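Local coordinates for protein RNA-dependent RNA Polymerase (Bombyx mori cytoplasmic polyhedrosis virus, PDB 6TZ0) that catalyses RNA-templated RNA synthesis, probably making both the plus-strand transcripts and the complementary minus strands of the double-stranded viral genome, at residues Y257-V269 with R282-F296. Numbering follows the deposited sequence.
Sequences YQEALHNVGRATV and RTKTTSEPHFVSSTF
The side chain of E259 lies along one face of the F296 ring: its CB stands over the centre, 3.8 Å from the F296 centroid, and the extended glutamate runs on across that face, its carboxylate plane 8° from that of the ring. The opposite face of F296 is covered by its own chain, V292 O and S293 CA near the rim, while CD2 of H262 approaches the edge. With CG of E259 anti to the backbone N (chi1 -176°), the carboxylate is carried past the ring to a salt bridge with R300. The H262 ring has S293 OG over one face, offset toward the rim; its ND1 takes the backbone N-H of E288 (N to ND1 3.1 Å), from 16° out of the ring plane. ND1 acting as acceptor is consistent with a neutral ring carrying its proton on NE2. The amide end of Q258 lies against CG1 of V292, and its NE2 reaches L715 O only weakly; E288 OE1 is bonded by Q717 N, so these polar ends are tied to strand 711-716, in the same sheet as the strand bearing D547, and to the loop after it. T286 turns back to the helix end, OG1 donating to L261 O (2.8 Å) nearly in line with the carbonyl, and its CG2 packs on A267 CB. G265, with positive phi, ends the helix; T286 N (2.9 Å from G265 O) and R266 NH1 reach that oxygen from opposite faces of its carbonyl plane. Paired backbone bonds then link A267 with K284 and V269 with R282. After the antiparallel beta hairpin, 266-272 with 278-285, chain 286-296 returns along helix 257-264, in the N-terminal region of this reovirus-family polymerase, Q258 about 12 Å, between side chains, from D547, which binds magnesium in another structure of this polymerase.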
# COMPACT_ATOMS: atom_id res chain seq x y z
N TYR A 257 -11.64 -10.30 28.89
CA TYR A 257 -12.40 -9.16 29.40
C TYR A 257 -13.88 -9.32 29.17
O TYR A 257 -14.68 -8.76 29.92
CB TYR A 257 -11.91 -7.85 28.78
CG TYR A 257 -12.33 -7.61 27.35
CD1 TYR A 257 -11.64 -8.19 26.30
CD2 TYR A 257 -13.39 -6.76 27.05
CE1 TYR A 257 -12.01 -7.96 24.99
CE2 TYR A 257 -13.76 -6.52 25.74
CZ TYR A 257 -13.07 -7.13 24.72
OH TYR A 257 -13.43 -6.89 23.42
N GLN A 258 -14.27 -10.11 28.17
CA GLN A 258 -15.67 -10.38 27.93
C GLN A 258 -16.26 -11.24 29.04
O GLN A 258 -17.37 -10.98 29.51
CB GLN A 258 -15.81 -11.05 26.56
CG GLN A 258 -17.20 -11.17 26.03
CD GLN A 258 -17.20 -11.69 24.63
OE1 GLN A 258 -16.16 -12.07 24.10
NE2 GLN A 258 -18.35 -11.69 23.99
N GLU A 259 -15.51 -12.23 29.52
CA GLU A 259 -15.95 -13.02 30.66
C GLU A 259 -15.95 -12.20 31.95
O GLU A 259 -16.85 -12.37 32.79
CB GLU A 259 -15.05 -14.24 30.82
CG GLU A 259 -15.47 -15.18 31.93
CD GLU A 259 -14.56 -16.37 32.04
OE1 GLU A 259 -13.62 -16.47 31.23
OE2 GLU A 259 -14.79 -17.21 32.93
N ALA A 260 -14.97 -11.31 32.11
CA ALA A 260 -14.95 -10.44 33.28
C ALA A 260 -16.16 -9.51 33.31
O ALA A 260 -16.81 -9.36 34.35
CB ALA A 260 -13.66 -9.63 33.31
N LEU A 261 -16.49 -8.92 32.17
CA LEU A 261 -17.62 -8.01 32.08
C LEU A 261 -18.94 -8.76 32.17
O LEU A 261 -19.94 -8.19 32.62
CB LEU A 261 -17.53 -7.23 30.77
CG LEU A 261 -18.37 -5.97 30.57
CD1 LEU A 261 -17.92 -4.88 31.52
CD2 LEU A 261 -18.22 -5.53 29.15
N HIS A 262 -18.97 -10.03 31.76
CA HIS A 262 -20.10 -10.91 32.04
C HIS A 262 -20.30 -11.09 33.54
O HIS A 262 -21.42 -10.95 34.05
CB HIS A 262 -19.90 -12.26 31.37
CG HIS A 262 -20.88 -13.30 31.81
ND1 HIS A 262 -22.20 -13.30 31.43
CD2 HIS A 262 -20.73 -14.38 32.62
CE1 HIS A 262 -22.82 -14.33 31.97
NE2 HIS A 262 -21.95 -15.00 32.69
N ASN A 263 -19.23 -11.41 34.27
CA ASN A 263 -19.36 -11.62 35.70
C ASN A 263 -19.57 -10.34 36.50
O ASN A 263 -19.91 -10.44 37.68
CB ASN A 263 -18.15 -12.37 36.26
CG ASN A 263 -18.18 -13.85 35.94
OD1 ASN A 263 -19.23 -14.48 36.01
ND2 ASN A 263 -17.03 -14.40 35.60
N VAL A 264 -19.37 -9.16 35.90
CA VAL A 264 -19.75 -7.92 36.58
C VAL A 264 -21.25 -7.86 36.81
O VAL A 264 -21.71 -7.55 37.92
CB VAL A 264 -19.24 -6.70 35.78
CG1 VAL A 264 -19.88 -5.42 36.28
CG2 VAL A 264 -17.76 -6.58 35.93
N GLY A 265 -22.05 -8.17 35.79
CA GLY A 265 -23.48 -8.27 35.94
C GLY A 265 -24.27 -7.02 35.62
O GLY A 265 -25.18 -7.09 34.78
N ARG A 266 -23.96 -5.89 36.24
CA ARG A 266 -24.70 -4.66 36.00
C ARG A 266 -23.72 -3.55 35.71
O ARG A 266 -22.65 -3.49 36.31
CB ARG A 266 -25.56 -4.27 37.21
CG ARG A 266 -26.69 -5.22 37.53
CD ARG A 266 -27.79 -5.12 36.49
NE ARG A 266 -28.95 -5.93 36.84
CZ ARG A 266 -29.12 -7.20 36.46
NH1 ARG A 266 -28.20 -7.80 35.73
NH2 ARG A 266 -30.21 -7.85 36.83
N ALA A 267 -24.08 -2.67 34.79
CA ALA A 267 -23.28 -1.49 34.53
C ALA A 267 -24.21 -0.32 34.25
O ALA A 267 -25.20 -0.47 33.54
CB ALA A 267 -22.32 -1.69 33.36
N THR A 268 -23.89 0.82 34.84
CA THR A 268 -24.59 2.07 34.55
C THR A 268 -23.75 2.86 33.54
O THR A 268 -22.69 3.40 33.88
CB THR A 268 -24.91 2.82 35.84
OG1 THR A 268 -25.37 4.15 35.54
CG2 THR A 268 -23.75 2.82 36.84
N VAL A 269 -24.21 2.89 32.30
CA VAL A 269 -23.42 3.31 31.15
C VAL A 269 -24.09 4.56 30.57
O VAL A 269 -25.28 4.78 30.81
CB VAL A 269 -23.30 2.18 30.10
CG1 VAL A 269 -22.73 0.96 30.74
CG2 VAL A 269 -24.65 1.87 29.49
N ARG A 282 -28.32 4.82 31.44
CA ARG A 282 -29.21 3.74 31.83
C ARG A 282 -28.42 2.75 32.67
O ARG A 282 -27.20 2.84 32.77
CB ARG A 282 -29.83 3.06 30.60
CG ARG A 282 -28.85 2.37 29.68
CD ARG A 282 -29.52 1.97 28.37
NE ARG A 282 -28.56 1.51 27.37
CZ ARG A 282 -28.29 0.24 27.10
NH1 ARG A 282 -28.96 -0.72 27.72
NH2 ARG A 282 -27.39 -0.07 26.18
N THR A 283 -29.13 1.83 33.29
CA THR A 283 -28.52 0.75 34.06
C THR A 283 -28.92 -0.56 33.39
O THR A 283 -30.08 -0.97 33.48
CB THR A 283 -28.96 0.78 35.52
OG1 THR A 283 -28.59 2.04 36.10
CG2 THR A 283 -28.28 -0.33 36.30
N LYS A 284 -27.96 -1.20 32.74
CA LYS A 284 -28.23 -2.37 31.93
C LYS A 284 -27.55 -3.59 32.52
O LYS A 284 -26.72 -3.49 33.43
CB LYS A 284 -27.76 -2.15 30.49
CG LYS A 284 -26.26 -2.07 30.34
CD LYS A 284 -25.86 -1.71 28.93
CE LYS A 284 -26.19 -2.81 27.95
NZ LYS A 284 -25.41 -4.05 28.17
N THR A 285 -27.90 -4.76 32.00
CA THR A 285 -27.21 -5.99 32.34
C THR A 285 -26.06 -6.21 31.37
O THR A 285 -26.13 -5.79 30.21
CB THR A 285 -28.16 -7.19 32.34
OG1 THR A 285 -27.44 -8.37 32.70
CG2 THR A 285 -28.82 -7.40 30.99
N THR A 286 -24.98 -6.82 31.85
CA THR A 286 -23.82 -7.11 31.03
C THR A 286 -23.57 -8.61 30.92
O THR A 286 -22.48 -9.02 30.51
CB THR A 286 -22.58 -6.40 31.57
OG1 THR A 286 -22.33 -6.81 32.92
CG2 THR A 286 -22.75 -4.91 31.51
N SER A 287 -24.55 -9.42 31.28
CA SER A 287 -24.46 -10.85 31.05
C SER A 287 -24.54 -11.15 29.56
O SER A 287 -25.12 -10.38 28.79
CB SER A 287 -25.57 -11.57 31.80
OG SER A 287 -26.84 -11.19 31.31
N GLU A 288 -23.97 -12.27 29.15
CA GLU A 288 -23.82 -12.63 27.75
C GLU A 288 -24.77 -13.76 27.39
O GLU A 288 -25.22 -14.51 28.26
CB GLU A 288 -22.37 -13.04 27.48
CG GLU A 288 -21.36 -11.93 27.70
CD GLU A 288 -21.49 -10.78 26.73
OE1 GLU A 288 -21.88 -11.02 25.57
OE2 GLU A 288 -21.21 -9.64 27.13
N PRO A 289 -25.11 -13.91 26.10
CA PRO A 289 -25.94 -15.05 25.68
C PRO A 289 -25.18 -16.36 25.78
O PRO A 289 -23.97 -16.40 26.00
CB PRO A 289 -26.29 -14.72 24.23
CG PRO A 289 -26.14 -13.25 24.13
CD PRO A 289 -25.01 -12.90 25.03
N HIS A 290 -25.92 -17.46 25.61
CA HIS A 290 -25.38 -18.77 25.94
C HIS A 290 -24.36 -19.26 24.92
O HIS A 290 -23.51 -20.08 25.26
CB HIS A 290 -26.52 -19.78 26.07
CG HIS A 290 -27.25 -20.04 24.79
ND1 HIS A 290 -26.86 -21.01 23.89
CD2 HIS A 290 -28.34 -19.45 24.25
CE1 HIS A 290 -27.68 -21.00 22.86
NE2 HIS A 290 -28.59 -20.07 23.05
N PHE A 291 -24.43 -18.79 23.68
CA PHE A 291 -23.43 -19.14 22.69
C PHE A 291 -22.13 -18.38 22.87
O PHE A 291 -21.11 -18.75 22.28
CB PHE A 291 -23.99 -18.94 21.27
CG PHE A 291 -24.62 -17.59 21.04
CD1 PHE A 291 -23.87 -16.50 20.65
CD2 PHE A 291 -25.99 -17.42 21.21
CE1 PHE A 291 -24.45 -15.27 20.44
CE2 PHE A 291 -26.58 -16.19 20.99
CZ PHE A 291 -25.81 -15.12 20.61
N VAL A 292 -22.14 -17.32 23.68
CA VAL A 292 -20.91 -16.64 24.06
C VAL A 292 -20.29 -17.32 25.28
O VAL A 292 -19.07 -17.49 25.35
CB VAL A 292 -21.21 -15.16 24.31
CG1 VAL A 292 -20.01 -14.44 24.86
CG2 VAL A 292 -21.67 -14.51 23.03
N SER A 293 -21.12 -17.74 26.23
CA SER A 293 -20.64 -18.41 27.43
C SER A 293 -20.11 -19.82 27.17
O SER A 293 -19.51 -20.41 28.08
CB SER A 293 -21.75 -18.46 28.48
OG SER A 293 -22.08 -17.16 28.92
N SER A 294 -20.33 -20.38 25.99
CA SER A 294 -19.74 -21.66 25.65
C SER A 294 -18.28 -21.53 25.24
O SER A 294 -17.51 -22.48 25.37
CB SER A 294 -20.54 -22.33 24.54
OG SER A 294 -20.47 -21.57 23.35
N THR A 295 -17.88 -20.35 24.75
CA THR A 295 -16.49 -20.11 24.38
C THR A 295 -15.60 -19.93 25.60
O THR A 295 -14.37 -20.08 25.50
CB THR A 295 -16.40 -18.88 23.49
OG1 THR A 295 -16.84 -17.73 24.22
CG2 THR A 295 -17.29 -19.05 22.28
N PHE A 296 -16.20 -19.63 26.76
CA PHE A 296 -15.43 -19.35 27.96
C PHE A 296 -14.70 -20.59 28.46
O PHE A 296 -13.62 -20.47 29.03
CB PHE A 296 -16.34 -18.80 29.07
CG PHE A 296 -16.89 -17.42 28.80
CD1 PHE A 296 -16.38 -16.62 27.78
CD2 PHE A 296 -17.91 -16.91 29.58
CE1 PHE A 296 -16.89 -15.36 27.55
CE2 PHE A 296 -18.42 -15.65 29.35
CZ PHE A 296 -17.92 -14.88 28.33